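Local atomic coordinates of H subunit of photosynthetic reaction center complex (Rhodopseudomonas palustris, PDB entry 6Z5S), a protein that forms the H subunit of the bacterial photosynthetic reaction centre, joining one membrane-spanning helix to a globular domain that probably caps the complex on the cytoplasmic side. Residues V189-P194 against A237-G242. Numbering follows the deposited sequence.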
ATOM      1  N   VAL D 189      -7.771   9.467  41.736  1.00 69.94           N
ATOM      2  CA  VAL D 189      -8.206   9.846  40.400  1.00 69.94           C
ATOM      3  C   VAL D 189      -7.358   9.111  39.375  1.00 69.94           C
ATOM      4  O   VAL D 189      -6.197   8.781  39.621  1.00 69.94           O
ATOM      5  CB  VAL D 189      -8.124  11.368  40.182  1.00 69.94           C
ATOM      6  CG1 VAL D 189      -9.128  12.072  41.063  1.00 69.94           C
ATOM      7  CG2 VAL D 189      -6.728  11.859  40.469  1.00 69.94           C
ATOM      8  N   LEU D 190      -7.944   8.857  38.216  1.00 61.26           N
ATOM      9  CA  LEU D 190      -7.234   8.144  37.169  1.00 61.26           C
ATOM     10  C   LEU D 190      -6.448   9.115  36.303  1.00 61.26           C
ATOM     11  O   LEU D 190      -6.814  10.280  36.144  1.00 61.26           O
ATOM     12  CB  LEU D 190      -8.205   7.342  36.309  1.00 61.26           C
ATOM     13  CG  LEU D 190      -8.731   6.073  36.973  1.00 61.26           C
ATOM     14  CD1 LEU D 190      -9.696   5.367  36.059  1.00 61.26           C
ATOM     15  CD2 LEU D 190      -7.584   5.161  37.341  1.00 61.26           C
ATOM     16  N   LEU D 191      -5.347   8.622  35.752  1.00 60.86           N
ATOM     17  CA  LEU D 191      -4.502   9.396  34.849  1.00 60.86           C
ATOM     18  C   LEU D 191      -4.178   8.527  33.647  1.00 60.86           C
ATOM     19  O   LEU D 191      -3.511   7.484  33.808  1.00 60.86           O
ATOM     20  CB  LEU D 191      -3.231   9.845  35.560  1.00 60.86           C
ATOM     21  CG  LEU D 191      -2.046  10.238  34.692  1.00 60.86           C
ATOM     22  CD1 LEU D 191      -2.389  11.428  33.836  1.00 60.86           C
ATOM     23  CD2 LEU D 191      -0.858  10.534  35.566  1.00 60.86           C
ATOM     24  N   PRO D 192      -4.633   8.883  32.450  1.00 58.68           N
ATOM     25  CA  PRO D 192      -4.331   8.059  31.279  1.00 58.68           C
ATOM     26  C   PRO D 192      -2.837   8.015  31.022  1.00 58.68           C
ATOM     27  O   PRO D 192      -2.145   9.031  31.100  1.00 58.68           O
ATOM     28  CB  PRO D 192      -5.080   8.764  30.145  1.00 58.68           C
ATOM     29  CG  PRO D 192      -6.098   9.599  30.818  1.00 58.68           C
ATOM     30  CD  PRO D 192      -5.489  10.025  32.108  1.00 58.68           C
ATOM     31  N   VAL D 193      -2.341   6.814  30.726  1.00 59.83           N
ATOM     32  CA  VAL D 193      -0.908   6.642  30.487  1.00 59.83           C
ATOM     33  C   VAL D 193      -0.393   7.535  29.365  1.00 59.83           C
ATOM     34  O   VAL D 193       0.665   8.160  29.542  1.00 59.83           O
ATOM     35  CB  VAL D 193      -0.588   5.153  30.249  1.00 59.83           C
ATOM     36  CG1 VAL D 193       0.842   4.988  29.790  1.00 59.83           C
ATOM     37  CG2 VAL D 193      -0.831   4.357  31.511  1.00 59.83           C
ATOM     38  N   PRO D 194      -1.062   7.653  28.211  1.00 58.94           N
ATOM     39  CA  PRO D 194      -0.526   8.527  27.158  1.00 58.94           C
ATOM     40  C   PRO D 194      -0.399   9.980  27.570  1.00 58.94           C
ATOM     41  O   PRO D 194       0.349  10.725  26.931  1.00 58.94           O
ATOM     42  CB  PRO D 194      -1.536   8.360  26.018  1.00 58.94           C
ATOM     43  CG  PRO D 194      -2.135   7.040  26.250  1.00 58.94           C
ATOM     44  CD  PRO D 194      -2.239   6.909  27.730  1.00 58.94           C
ATOM     45  N   ALA D 237     -10.928  13.414  28.600  1.00 49.31           N
ATOM     46  CA  ALA D 237     -11.342  14.738  28.164  1.00 49.31           C
ATOM     47  C   ALA D 237     -10.887  15.810  29.137  1.00 49.31           C
ATOM     48  O   ALA D 237     -10.494  16.902  28.717  1.00 49.31           O
ATOM     49  CB  ALA D 237     -12.857  14.774  28.002  1.00 49.31           C
ATOM     50  N   TYR D 238     -10.941  15.525  30.437  1.00 55.04           N
ATOM     51  CA  TYR D 238     -10.397  16.461  31.407  1.00 55.04           C
ATOM     52  C   TYR D 238      -8.923  16.702  31.146  1.00 55.04           C
ATOM     53  O   TYR D 238      -8.435  17.827  31.283  1.00 55.04           O
ATOM     54  CB  TYR D 238     -10.606  15.939  32.824  1.00 55.04           C
ATOM     55  CG  TYR D 238     -10.151  16.904  33.884  1.00 55.04           C
ATOM     56  CD1 TYR D 238     -11.012  17.859  34.388  1.00 55.04           C
ATOM     57  CD2 TYR D 238      -8.860  16.865  34.374  1.00 55.04           C
ATOM     58  CE1 TYR D 238     -10.602  18.742  35.348  1.00 55.04           C
ATOM     59  CE2 TYR D 238      -8.442  17.748  35.331  1.00 55.04           C
ATOM     60  CZ  TYR D 238      -9.316  18.683  35.816  1.00 55.04           C
ATOM     61  OH  TYR D 238      -8.900  19.567  36.779  1.00 55.04           O
ATOM     62  N   TYR D 239      -8.196  15.658  30.765  1.00 54.78           N
ATOM     63  CA  TYR D 239      -6.781  15.862  30.485  1.00 54.78           C
ATOM     64  C   TYR D 239      -6.545  16.523  29.135  1.00 54.78           C
ATOM     65  O   TYR D 239      -5.595  17.295  28.991  1.00 54.78           O
ATOM     66  CB  TYR D 239      -6.033  14.540  30.570  1.00 54.78           C
ATOM     67  CG  TYR D 239      -5.802  14.118  31.991  1.00 54.78           C
ATOM     68  CD1 TYR D 239      -4.749  14.631  32.722  1.00 54.78           C
ATOM     69  CD2 TYR D 239      -6.655  13.228  32.612  1.00 54.78           C
ATOM     70  CE1 TYR D 239      -4.544  14.251  34.026  1.00 54.78           C
ATOM     71  CE2 TYR D 239      -6.456  12.843  33.908  1.00 54.78           C
ATOM     72  CZ  TYR D 239      -5.402  13.358  34.610  1.00 54.78           C
ATOM     73  OH  TYR D 239      -5.216  12.966  35.908  1.00 54.78           O
ATOM     74  N   GLY D 240      -7.388  16.248  28.142  1.00 51.77           N
ATOM     75  CA  GLY D 240      -7.256  16.921  26.866  1.00 51.77           C
ATOM     76  C   GLY D 240      -7.610  18.389  26.909  1.00 51.77           C
ATOM     77  O   GLY D 240      -7.110  19.157  26.085  1.00 51.77           O
ATOM     78  N   ALA D 241      -8.475  18.792  27.838  1.00 50.41           N
ATOM     79  CA  ALA D 241      -8.812  20.204  27.960  1.00 50.41           C
ATOM     80  C   ALA D 241      -7.583  21.045  28.252  1.00 50.41           C
ATOM     81  O   ALA D 241      -7.481  22.182  27.781  1.00 50.41           O
ATOM     82  CB  ALA D 241      -9.859  20.405  29.051  1.00 50.41           C
ATOM     83  N   GLY D 242      -6.636  20.503  29.014  1.00 54.57           N
ATOM     84  CA  GLY D 242      -5.440  21.244  29.345  1.00 54.57           C
ATOM     85  C   GLY D 242      -4.563  21.564  28.159  1.00 54.57           C
ATOM     86  O   GLY D 242      -3.761  22.497  28.231  1.00 54.57           O
TER
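Tyr-239 reaches from helix 237-242 to the carbonyl oxygen of Leu-190 and the side chains of Leu-191 and Pro-192, and the contact rests on this one ring. Tyr-238, just before it, is engaged elsewhere: its hydroxyl bonds to Gln-214 O and its ring meets Phe-103 edge-to-face. The next residue turns to the strand. With CG anti to its carbonyl carbon (chi1 -77°), Tyr-239 bridges to the strand, whose axis passes 9.3 Å from that of the helix at closest approach. Tyr-239 OH donates a hydrogen bond of 3.1 Å to Leu-190 O, which lies at the ring edge; the hydroxyl is tilted out of the carbonyl plane, with a C=O...donor angle of 132°. Two apolar groups approach obliquely from one side of the ring plane: CD1 of Leu-191, its side chain at about a right angle to the tyrosine, lies 3.6 Å from CE1 of Tyr-239, and CD of Pro-192 lies 3.4 Å from CD2 of Tyr-239. A phenylalanine here would probably keep much of this packing but leave the buried Leu-190 carbonyl without its hydroxyl donor. Strand 188-192, in the PRC-barrel domain, borders the antiparallel sheet within this chain; Val-189 and Leu-191 make backbone bonds to Val-180 and Leu-178 of strand 174-182. Helix 229-245 packs against this edge strand, strand 189-192 and helix 237-242 crossing at -60°; Ile-235 and Cys-236, one turn earlier, extend the helix's packing onto Pro-192, and Val-218 from a loop also touches Tyr-239.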